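Local coordinates for uncharacterized protein (Parabacteroides merdae ATCC 43184, PDB 5BMT) that is of unknown function but contains an OB-type lipoprotein-family domain and probably an immunoglobulin-like β-rich region, at residues Y13-Y18 and A110-N115; L29-L34 and F55-D60; N100-S105 and P124-V129; Q133-I138 and A163-E168. All blocks are in the same frame, centred on the assembly; numbering follows the deposited sequence.

Interaction 1: residues Y13-Y18 and A110-N115; sequences YAIVDY and ALLFSN
Asp17 holds CG anti to its backbone N (chi1 -166°), and Ser114 has OG in the crowded position between its backbone N and carbonyl carbon (chi1 70°), so carboxylate and hydroxyl meet between the two chains. Ser114 OG donates to Asp17 OD2 at 2.7 Å, arriving from above the carboxylate plane. The other oxygen turns back on its own strand, where Asp17 OD1 accepts from Tyr18 N at 2.7 Å, also from above the plane. Asp17 OD2 further accepts from Asn116 N, while Ser114 OG takes a bond from Tyr117 N; the buried carboxylate is thus gripped by at least three donors and probably stays ionised. Asn115, CG anti to its backbone N, swings ND2 onto a lone pair of Tyr18 O in a nearly straight bond of 3.0 Å, with the acceptor lying close to the amide plane. Further back along the strands the contact becomes apolar. Ile15 and Leu112 slide past each other in opposite directions, Ile15 CD1 resting 3.7 Å from Leu112 CB. The Ile15 CG2 branch lies 3.6 Å from Ser114 OG, covering the flank of the hydroxyl. Leu112 CD2 reaches in the reverse sense to 3.7 Å from Tyr13 O. The two strand axes approach to 7.3 Å and run in the same general sense, 31° apart, joined through side chains, while strand 10-18 takes its backbone partners from strands 24-28 and 50-57. The tip of the β-hairpin formed by strands 106-113 and 118-126 thus docks on the five-stranded sheet, consistent with an interface between the OB-type domain and the rest of the chain.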
# COMPACT_ATOMS: atom_id res chain seq x y z
N TYR A 13 4.87 4.74 6.00
CA TYR A 13 4.84 4.77 4.56
C TYR A 13 4.25 6.11 4.12
O TYR A 13 3.41 6.70 4.83
CB TYR A 13 3.97 3.61 4.03
CG TYR A 13 4.72 2.31 4.17
CD1 TYR A 13 5.68 1.94 3.23
CD2 TYR A 13 4.55 1.49 5.28
CE1 TYR A 13 6.45 0.80 3.39
CE2 TYR A 13 5.30 0.33 5.44
CZ TYR A 13 6.24 -0.01 4.48
OH TYR A 13 7.03 -1.12 4.65
N ALA A 14 4.71 6.61 2.97
CA ALA A 14 4.29 7.92 2.52
C ALA A 14 4.30 8.02 1.03
O ALA A 14 5.02 7.27 0.36
CB ALA A 14 5.26 8.97 3.07
N ILE A 15 3.50 8.96 0.50
CA ILE A 15 3.52 9.27 -0.92
C ILE A 15 4.29 10.58 -1.12
O ILE A 15 4.03 11.58 -0.42
CB ILE A 15 2.08 9.41 -1.48
CG1 ILE A 15 1.28 8.09 -1.32
CG2 ILE A 15 2.13 9.88 -2.99
CD1 ILE A 15 -0.22 8.27 -1.68
N VAL A 16 5.19 10.61 -2.11
CA VAL A 16 5.89 11.84 -2.51
C VAL A 16 4.97 12.58 -3.49
O VAL A 16 4.49 11.93 -4.44
CB VAL A 16 7.25 11.49 -3.19
CG1 VAL A 16 7.99 12.76 -3.66
CG2 VAL A 16 8.12 10.68 -2.24
N ASP A 17 4.72 13.88 -3.31
CA ASP A 17 3.82 14.56 -4.25
C ASP A 17 3.99 16.06 -4.15
O ASP A 17 4.57 16.55 -3.20
CB ASP A 17 2.37 14.18 -3.90
CG ASP A 17 1.29 14.48 -4.90
OD1 ASP A 17 1.63 14.93 -6.03
OD2 ASP A 17 0.11 14.26 -4.56
N TYR A 18 3.47 16.75 -5.15
CA TYR A 18 3.45 18.20 -5.15
C TYR A 18 2.25 18.72 -4.39
O TYR A 18 1.13 18.23 -4.59
CB TYR A 18 3.32 18.72 -6.59
CG TYR A 18 4.55 18.64 -7.44
CD1 TYR A 18 5.68 19.40 -7.15
CD2 TYR A 18 4.55 17.91 -8.62
CE1 TYR A 18 6.77 19.43 -8.01
CE2 TYR A 18 5.64 17.92 -9.48
CZ TYR A 18 6.74 18.70 -9.18
OH TYR A 18 7.82 18.74 -10.04
N ALA A 110 -3.10 -0.81 3.29
CA ALA A 110 -3.85 0.40 3.59
C ALA A 110 -3.86 1.29 2.38
O ALA A 110 -2.91 1.28 1.60
CB ALA A 110 -3.21 1.17 4.75
N LEU A 111 -4.92 2.08 2.24
CA LEU A 111 -5.01 3.07 1.19
C LEU A 111 -4.43 4.37 1.70
O LEU A 111 -4.88 4.91 2.73
CB LEU A 111 -6.47 3.27 0.73
CG LEU A 111 -6.64 4.25 -0.47
CD1 LEU A 111 -5.99 3.70 -1.73
CD2 LEU A 111 -8.13 4.50 -0.75
N LEU A 112 -3.43 4.88 0.97
CA LEU A 112 -2.79 6.17 1.27
C LEU A 112 -3.29 7.23 0.32
O LEU A 112 -3.49 6.95 -0.88
CB LEU A 112 -1.28 6.06 1.13
CG LEU A 112 -0.51 5.53 2.37
CD1 LEU A 112 -0.81 4.03 2.60
CD2 LEU A 112 1.00 5.75 2.20
N PHE A 113 -3.42 8.45 0.84
CA PHE A 113 -3.87 9.63 0.07
C PHE A 113 -2.82 10.70 0.02
O PHE A 113 -2.14 10.93 1.01
CB PHE A 113 -5.12 10.24 0.76
CG PHE A 113 -6.33 9.34 0.82
CD1 PHE A 113 -6.40 8.29 1.73
CD2 PHE A 113 -7.39 9.54 -0.05
CE1 PHE A 113 -7.51 7.43 1.74
CE2 PHE A 113 -8.53 8.72 0.00
CZ PHE A 113 -8.58 7.66 0.89
N SER A 114 -2.73 11.43 -1.10
CA SER A 114 -1.87 12.60 -1.18
C SER A 114 -2.67 13.68 -1.90
O SER A 114 -3.86 13.48 -2.20
CB SER A 114 -0.55 12.29 -1.89
OG SER A 114 -0.72 12.04 -3.28
N ASN A 115 -2.03 14.78 -2.25
CA ASN A 115 -2.77 15.83 -2.92
C ASN A 115 -3.34 15.34 -4.26
O ASN A 115 -4.50 15.62 -4.57
CB ASN A 115 -1.80 17.00 -3.13
CG ASN A 115 -2.46 18.24 -3.66
OD1 ASN A 115 -3.64 18.49 -3.39
ND2 ASN A 115 -1.72 19.01 -4.44

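Interaction 2: residues L29-L34 and F55-D60; sequences LGYYPL and FTVDFD
An aromatic cluster in the OB-type domain joins the loop between strands 24-28 and 34-35 to the end of strand 50-57, the two chains running nearly perpendicular. At its centre is a T-shaped pair. Phe55 turns an edge toward the face of Tyr31, with ring centroids 5.1 Å apart and planes at 60°. Phe55 CE1 stands over the middle of the Tyr31 ring, 3.8 Å above its plane. Phe55 CG occupies the crowded position between its backbone N and carbonyl carbon (chi1 51°), which also presents a ring face to Leu34. There Leu34 CD1 makes a CH-pi contact 3.5 Å from the centroid of the Phe55 ring, only 16° off the normal. The second methyl, Leu34 CD2, packs against Val57 CG2 at 3.9 Å. Tyr31 runs on past this same branch, its OH lying 3.6 Å from Val57 CG2, and ends tip to tip with Phe59, where Tyr31 OH meets the ring edge at CZ, 3.4 Å away. Val57 CG1 covers one face of the Phe59 ring, 3.7 Å above its plane. Asp58 OD1 accepts from Asp60 N at 3.2 Å in an Asx turn around Phe59. Leu10, Pro28 and Tyr73 extend the cluster onto neighbouring strands. Leu34, Phe55 and Val57 belong to the apolar core, with Tyr31 and Phe59 closing its outer side, consistent with an OB barrel.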
# COMPACT_ATOMS: atom_id res chain seq x y z
N LEU A 29 1.17 8.02 5.92
CA LEU A 29 -0.05 7.44 6.48
C LEU A 29 -0.14 7.79 7.98
O LEU A 29 0.83 7.60 8.72
CB LEU A 29 0.03 5.91 6.31
CG LEU A 29 -1.15 5.10 6.86
CD1 LEU A 29 -2.46 5.44 6.10
CD2 LEU A 29 -0.85 3.60 6.81
N GLY A 30 -1.28 8.32 8.41
CA GLY A 30 -1.48 8.67 9.82
C GLY A 30 -0.79 9.92 10.32
O GLY A 30 -0.85 10.20 11.52
N TYR A 31 -0.19 10.74 9.42
CA TYR A 31 0.50 11.94 9.84
C TYR A 31 0.15 13.10 8.93
O TYR A 31 -0.49 12.91 7.89
CB TYR A 31 2.05 11.72 9.84
CG TYR A 31 2.78 12.57 10.85
CD1 TYR A 31 2.85 12.18 12.19
CD2 TYR A 31 3.41 13.75 10.48
CE1 TYR A 31 3.51 12.95 13.13
CE2 TYR A 31 4.08 14.54 11.43
CZ TYR A 31 4.14 14.12 12.75
OH TYR A 31 4.81 14.86 13.69
N TYR A 32 0.57 14.29 9.31
CA TYR A 32 0.41 15.48 8.51
C TYR A 32 1.37 15.50 7.33
O TYR A 32 2.43 14.86 7.40
CB TYR A 32 0.78 16.69 9.38
CG TYR A 32 -0.20 16.97 10.48
CD1 TYR A 32 -1.47 17.45 10.20
CD2 TYR A 32 0.17 16.80 11.81
CE1 TYR A 32 -2.36 17.78 11.23
CE2 TYR A 32 -0.71 17.13 12.84
CZ TYR A 32 -1.97 17.64 12.54
OH TYR A 32 -2.83 17.94 13.57
N PRO A 33 1.10 16.35 6.32
CA PRO A 33 2.08 16.49 5.22
C PRO A 33 3.36 17.12 5.74
O PRO A 33 3.33 17.98 6.63
CB PRO A 33 1.38 17.43 4.22
CG PRO A 33 -0.11 17.33 4.56
CD PRO A 33 -0.10 17.17 6.08
N LEU A 34 4.49 16.69 5.17
CA LEU A 34 5.81 17.16 5.58
C LEU A 34 6.62 17.68 4.45
O LEU A 34 6.62 17.09 3.37
CB LEU A 34 6.60 15.99 6.19
CG LEU A 34 5.89 15.23 7.33
CD1 LEU A 34 6.73 14.04 7.74
CD2 LEU A 34 5.63 16.15 8.51
N PHE A 55 11.16 10.09 9.96
CA PHE A 55 11.24 11.53 10.09
C PHE A 55 11.04 12.01 11.51
O PHE A 55 10.50 11.29 12.36
CB PHE A 55 10.14 12.17 9.20
CG PHE A 55 8.75 11.61 9.39
CD1 PHE A 55 7.89 12.12 10.37
CD2 PHE A 55 8.29 10.56 8.60
CE1 PHE A 55 6.59 11.61 10.52
CE2 PHE A 55 7.02 10.02 8.79
CZ PHE A 55 6.18 10.56 9.74
N THR A 56 11.44 13.26 11.74
CA THR A 56 11.26 13.95 13.01
C THR A 56 10.85 15.38 12.74
O THR A 56 11.40 16.02 11.82
CB THR A 56 12.54 13.88 13.86
OG1 THR A 56 13.03 12.54 13.88
CG2 THR A 56 12.33 14.38 15.27
N VAL A 57 9.90 15.89 13.52
CA VAL A 57 9.42 17.26 13.44
C VAL A 57 9.84 17.99 14.71
O VAL A 57 9.58 17.50 15.81
CB VAL A 57 7.88 17.32 13.27
CG1 VAL A 57 7.36 18.77 13.35
CG2 VAL A 57 7.45 16.65 11.97
N ASP A 58 10.45 19.18 14.55
CA ASP A 58 10.78 20.07 15.67
C ASP A 58 9.64 21.08 15.73
O ASP A 58 9.61 22.02 14.95
CB ASP A 58 12.15 20.74 15.45
CG ASP A 58 12.58 21.69 16.57
OD1 ASP A 58 11.81 21.86 17.55
OD2 ASP A 58 13.66 22.30 16.44
N PHE A 59 8.67 20.85 16.62
CA PHE A 59 7.49 21.70 16.74
C PHE A 59 7.82 23.13 17.21
O PHE A 59 7.02 24.04 16.97
CB PHE A 59 6.48 21.04 17.70
CG PHE A 59 5.86 19.81 17.07
CD1 PHE A 59 4.83 19.93 16.14
CD2 PHE A 59 6.31 18.54 17.40
CE1 PHE A 59 4.31 18.78 15.51
CE2 PHE A 59 5.78 17.41 16.79
CZ PHE A 59 4.80 17.53 15.83
N ASP A 60 9.00 23.32 17.81
CA ASP A 60 9.40 24.62 18.36
C ASP A 60 10.29 25.46 17.40
O ASP A 60 10.68 26.56 17.78
CB ASP A 60 10.15 24.40 19.68
CG ASP A 60 9.35 23.72 20.78
OD1 ASP A 60 8.11 23.90 20.81
OD2 ASP A 60 9.96 23.02 21.62

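Interaction 3: residues N100-S105 and P124-V129; sequences NELLLS and PTFTSV
Leu104 lies alongside both Pro124 and Phe126, all pointing the same way, with CG anti to its carbonyl carbon (chi1 -82°). Its CD2 branch touches Pro124 CB at 3.7 Å, and Leu104 CG sits 4.0 Å from Phe126 CE2. Leu102 crosses the same ring at about a right angle, Leu102 CD1 also lying 4.0 Å from Phe126 CE2. Between the two leucines the backbone itself approaches the ring obliquely, Leu103 O coming to 3.4 Å from Phe126 CD2. An alanine in place of Leu104 would strip away CG and both methyls and would probably loosen the seating of Phe126 and Pro124. Next to this apolar patch, Ser105 N donates to Thr125 O at 2.8 Å in a fairly straight bond (164°), although the donor stands 43° above the carbonyl plane. Ser105 OG then lies 3.5 Å from the Thr125 CG2 methyl. A single water spans the other flank, donating to Leu103 O at 2.8 Å and accepting from Thr127 N at 2.9 Å, close to where the chain turns its corner between strands 118-126 and 128-131. Farther out, Asn135 and Tyr137 pack against Phe126, while Leu161, Ala163 and Tyr210 surround Leu104. The segment leading into strand 106-113 thus packs on strands 118-126, 134-140, 153-167 and 203-214. With one clear direct hydrogen bond between the segments, and a backbone bond between Thr125 and Gly106 just beyond, apolar side chains probably carry much of the contact, and the water joins the carbonyl of Leu103 to the N-H of Thr127 at the corner.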
# COMPACT_ATOMS: atom_id res chain seq x y z
N ASN A 100 5.46 -20.03 -12.03
CA ASN A 100 6.39 -19.58 -10.99
C ASN A 100 5.65 -18.92 -9.80
O ASN A 100 6.22 -18.09 -9.11
CB ASN A 100 7.45 -18.61 -11.57
CG ASN A 100 8.25 -19.23 -12.69
OD1 ASN A 100 8.30 -18.73 -13.81
ND2 ASN A 100 8.82 -20.39 -12.42
N GLU A 101 4.39 -19.30 -9.58
CA GLU A 101 3.62 -18.72 -8.49
C GLU A 101 4.23 -19.04 -7.13
O GLU A 101 4.74 -20.15 -6.91
CB GLU A 101 2.16 -19.17 -8.53
CG GLU A 101 1.30 -18.42 -7.52
CD GLU A 101 -0.17 -18.27 -7.79
OE1 GLU A 101 -0.71 -18.97 -8.67
OE2 GLU A 101 -0.80 -17.43 -7.10
N LEU A 102 4.13 -18.07 -6.20
CA LEU A 102 4.59 -18.24 -4.82
C LEU A 102 3.43 -18.21 -3.85
O LEU A 102 2.50 -17.41 -4.02
CB LEU A 102 5.52 -17.08 -4.46
CG LEU A 102 6.78 -16.97 -5.29
CD1 LEU A 102 7.46 -15.65 -5.04
CD2 LEU A 102 7.76 -18.12 -4.99
N LEU A 103 3.52 -18.98 -2.78
CA LEU A 103 2.56 -18.90 -1.69
C LEU A 103 2.95 -17.72 -0.82
O LEU A 103 4.15 -17.40 -0.67
CB LEU A 103 2.58 -20.16 -0.84
CG LEU A 103 2.17 -21.41 -1.57
CD1 LEU A 103 2.34 -22.64 -0.65
CD2 LEU A 103 0.72 -21.30 -2.08
N LEU A 104 1.95 -17.10 -0.20
CA LEU A 104 2.18 -15.98 0.72
C LEU A 104 1.76 -16.37 2.13
O LEU A 104 1.02 -17.35 2.32
CB LEU A 104 1.38 -14.76 0.25
CG LEU A 104 1.99 -13.89 -0.86
CD1 LEU A 104 1.93 -14.55 -2.20
CD2 LEU A 104 1.17 -12.61 -1.01
N SER A 105 2.20 -15.58 3.11
CA SER A 105 1.88 -15.83 4.52
C SER A 105 1.30 -14.58 5.22
O SER A 105 1.16 -14.56 6.45
CB SER A 105 3.13 -16.32 5.24
OG SER A 105 4.13 -15.31 5.25
N PRO A 124 3.07 -7.95 1.16
CA PRO A 124 3.09 -9.42 1.03
C PRO A 124 4.21 -9.96 1.89
O PRO A 124 5.32 -9.37 1.93
CB PRO A 124 3.34 -9.67 -0.45
CG PRO A 124 3.90 -8.40 -0.99
CD PRO A 124 3.40 -7.28 -0.12
N THR A 125 3.93 -11.06 2.60
CA THR A 125 4.88 -11.72 3.48
C THR A 125 5.08 -13.13 2.98
O THR A 125 4.14 -13.70 2.40
CB THR A 125 4.36 -11.66 4.92
OG1 THR A 125 3.96 -10.32 5.20
CG2 THR A 125 5.39 -12.12 5.95
N PHE A 126 6.28 -13.69 3.19
CA PHE A 126 6.62 -15.02 2.75
C PHE A 126 7.22 -15.83 3.86
O PHE A 126 8.10 -15.33 4.58
CB PHE A 126 7.63 -14.95 1.60
CG PHE A 126 7.11 -14.20 0.40
CD1 PHE A 126 7.22 -12.82 0.32
CD2 PHE A 126 6.42 -14.87 -0.61
CE1 PHE A 126 6.68 -12.12 -0.75
CE2 PHE A 126 5.87 -14.17 -1.68
CZ PHE A 126 5.99 -12.79 -1.73
N THR A 127 6.86 -17.12 3.93
CA THR A 127 7.46 -18.06 4.90
C THR A 127 8.98 -18.01 4.74
O THR A 127 9.69 -17.88 5.73
CB THR A 127 6.89 -19.46 4.68
OG1 THR A 127 5.49 -19.43 4.87
CG2 THR A 127 7.54 -20.50 5.61
N SER A 128 9.46 -18.11 3.49
CA SER A 128 10.88 -18.02 3.19
C SER A 128 11.10 -17.47 1.81
O SER A 128 10.28 -17.64 0.91
CB SER A 128 11.57 -19.37 3.33
OG SER A 128 11.17 -20.31 2.35
N VAL A 129 12.21 -16.74 1.67
CA VAL A 129 12.73 -16.27 0.39
C VAL A 129 14.22 -16.46 0.40
O VAL A 129 14.82 -16.64 1.47
CB VAL A 129 12.38 -14.79 0.04
CG1 VAL A 129 10.87 -14.53 0.03
CG2 VAL A 129 13.09 -13.81 0.99
O HOH W 1 4.81 -17.91 2.00

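Interaction 4: residues Q133-I138 and A163-E168; sequences QKNTYI and AQKREE
Gln133 reaches along the end of the strand pair, extended from CA to its amide (chi1 179°). Its CB lies 3.8 Å from Glu168 O, and the next carbon, Gln133 CG, passes 3.4 Å from Glu167 O while crossing Lys165 at about a right angle. At the tip, Gln133 NE2 donates to Asn135 OD1 at 3.0 Å, almost straight (176°), in plane and on a lone pair. Gln133 OE1 accepts at 2.8 Å from a water that also binds Lys165 NZ and Glu168 O, and takes a further bond from Leu130 N. Lys165 NZ completes this end with a salt bridge to Glu168 OE1. An alanine in place of Gln133 would lose the whole amide and would probably leave Asn135 OD1, Leu130 N and the bridging water less firmly held. The antiparallel pairing of strands 134-140 and 153-167 is offset by one residue here by a classic β bulge: Arg166 and Glu167 both face Lys134, whose carbonyl O accepts from Arg166 N at 2.7 Å and from Glu167 N at 3.1 Å. Past the bulge, Thr136 and Gln164 form a hydrogen-bonded pair. Arg166 curls back over Thr136, its NH1 donating to Thr136 OG1 at 3.1 Å (170°) with the acceptor at the guanidinium edge; a water links the same hydroxyl to Gln164 OE1, while Gln164 NE2 donates to Asp99 O. On the face carrying Asn135 and Tyr137, Asn135 ND2 donates to Tyr137 OH, also bonded to Asp179, and Tyr137 CE1 packs 3.6 Å from Ala163 CB.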
# COMPACT_ATOMS: atom_id res chain seq x y z
N GLN A 133 16.19 -12.52 -3.97
CA GLN A 133 15.05 -13.02 -4.73
C GLN A 133 14.23 -11.81 -5.18
O GLN A 133 14.12 -10.83 -4.43
CB GLN A 133 14.20 -13.96 -3.85
CG GLN A 133 12.95 -14.53 -4.55
CD GLN A 133 12.22 -15.51 -3.65
OE1 GLN A 133 12.82 -16.37 -3.00
NE2 GLN A 133 10.89 -15.45 -3.68
N LYS A 134 13.66 -11.86 -6.38
CA LYS A 134 12.80 -10.79 -6.85
C LYS A 134 11.48 -11.38 -7.29
O LYS A 134 11.47 -12.40 -7.98
CB LYS A 134 13.45 -10.00 -8.00
CG LYS A 134 14.76 -9.29 -7.62
CD LYS A 134 14.52 -7.93 -6.96
CE LYS A 134 15.78 -7.29 -6.46
NZ LYS A 134 16.11 -7.75 -5.08
N ASN A 135 10.39 -10.73 -6.91
CA ASN A 135 9.05 -11.16 -7.27
C ASN A 135 8.34 -10.07 -8.03
O ASN A 135 8.68 -8.88 -7.86
CB ASN A 135 8.22 -11.46 -6.02
CG ASN A 135 8.85 -12.38 -5.01
OD1 ASN A 135 9.63 -13.26 -5.35
ND2 ASN A 135 8.35 -12.32 -3.79
N THR A 136 7.31 -10.45 -8.78
CA THR A 136 6.37 -9.50 -9.36
C THR A 136 4.99 -9.93 -8.89
O THR A 136 4.80 -11.08 -8.43
CB THR A 136 6.46 -9.28 -10.86
OG1 THR A 136 6.33 -10.53 -11.51
CG2 THR A 136 7.74 -8.49 -11.23
N TYR A 137 4.04 -9.02 -8.97
CA TYR A 137 2.74 -9.23 -8.38
C TYR A 137 1.60 -8.88 -9.28
O TYR A 137 1.74 -8.14 -10.25
CB TYR A 137 2.63 -8.32 -7.12
CG TYR A 137 3.65 -8.67 -6.06
CD1 TYR A 137 3.38 -9.64 -5.09
CD2 TYR A 137 4.92 -8.06 -6.04
CE1 TYR A 137 4.35 -10.02 -4.16
CE2 TYR A 137 5.89 -8.44 -5.12
CZ TYR A 137 5.60 -9.42 -4.18
OH TYR A 137 6.55 -9.82 -3.26
N ILE A 138 0.44 -9.41 -8.92
CA ILE A 138 -0.80 -9.07 -9.56
C ILE A 138 -1.82 -8.86 -8.45
O ILE A 138 -2.05 -9.76 -7.62
CB ILE A 138 -1.28 -10.11 -10.64
CG1 ILE A 138 -2.71 -9.81 -11.12
CG2 ILE A 138 -1.22 -11.55 -10.14
CD1 ILE A 138 -2.76 -8.88 -12.10
N ALA A 163 1.60 -13.60 -6.42
CA ALA A 163 3.01 -13.32 -6.71
C ALA A 163 3.62 -14.36 -7.62
O ALA A 163 3.31 -15.55 -7.49
CB ALA A 163 3.80 -13.30 -5.41
N GLN A 164 4.57 -13.90 -8.44
CA GLN A 164 5.38 -14.79 -9.28
C GLN A 164 6.84 -14.53 -8.99
O GLN A 164 7.23 -13.37 -8.86
CB GLN A 164 5.12 -14.59 -10.78
CG GLN A 164 3.72 -15.01 -11.24
CD GLN A 164 3.50 -14.58 -12.67
OE1 GLN A 164 3.37 -13.39 -12.97
NE2 GLN A 164 3.47 -15.54 -13.59
N LYS A 165 7.65 -15.59 -8.91
CA LYS A 165 9.09 -15.40 -8.73
C LYS A 165 9.69 -14.96 -10.07
O LYS A 165 9.41 -15.60 -11.10
CB LYS A 165 9.77 -16.69 -8.22
CG LYS A 165 11.16 -16.45 -7.63
CD LYS A 165 11.93 -17.75 -7.35
CE LYS A 165 11.27 -18.66 -6.35
NZ LYS A 165 12.11 -19.88 -6.11
N ARG A 166 10.48 -13.87 -10.07
CA ARG A 166 11.12 -13.41 -11.31
C ARG A 166 12.63 -13.65 -11.30
O ARG A 166 13.21 -13.89 -12.37
CB ARG A 166 10.82 -11.93 -11.59
CG ARG A 166 9.32 -11.62 -11.74
CD ARG A 166 8.65 -12.15 -13.02
NE ARG A 166 9.17 -11.53 -14.24
CZ ARG A 166 8.73 -10.39 -14.76
NH1 ARG A 166 7.72 -9.73 -14.19
NH2 ARG A 166 9.24 -9.93 -15.89
N GLU A 167 13.28 -13.61 -10.12
CA GLU A 167 14.72 -13.91 -9.97
C GLU A 167 14.87 -14.82 -8.77
O GLU A 167 14.28 -14.54 -7.73
CB GLU A 167 15.57 -12.64 -9.81
CG GLU A 167 15.59 -11.73 -11.03
CD GLU A 167 16.28 -10.38 -10.88
OE1 GLU A 167 17.38 -10.34 -10.28
OE2 GLU A 167 15.74 -9.38 -11.40
N GLU A 168 15.64 -15.90 -8.92
CA GLU A 168 15.81 -16.94 -7.90
C GLU A 168 16.48 -16.45 -6.62
O GLU A 168 16.04 -16.81 -5.53
CB GLU A 168 16.63 -18.11 -8.51
CG GLU A 168 16.90 -19.28 -7.57
CD GLU A 168 15.74 -20.14 -7.12
OE1 GLU A 168 14.60 -19.94 -7.61
OE2 GLU A 168 15.97 -21.05 -6.29
O HOH W 2 14.07 -18.39 -4.57
O HOH W 3 3.68 -10.94 -11.95

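In the fold
Interactions 1 and 2 share the five-stranded sheet, through strands 10-18 and 50-57, with centres 14 Å apart; Leu29, of segment 29-34, bonds to Tyr13 and packs on Leu112 of interaction 1, inside whose loop interaction 2 is nested. Interactions 3 and 4 lie in the larger sheet, their centres 9 Å apart, with strands 101-102 and 153-167 side by side. The centre of interaction 2 lies about 34 Å from theirs, across the chain's centre. Segment 110-115 belongs to the hairpin whose second strand, 118-126, enters interaction 3, so interactions 1 and 3 cross along the chain; interaction 4 follows in series. Of the four, interaction 1 joins the two sheets and so probably helps fix their relative placement.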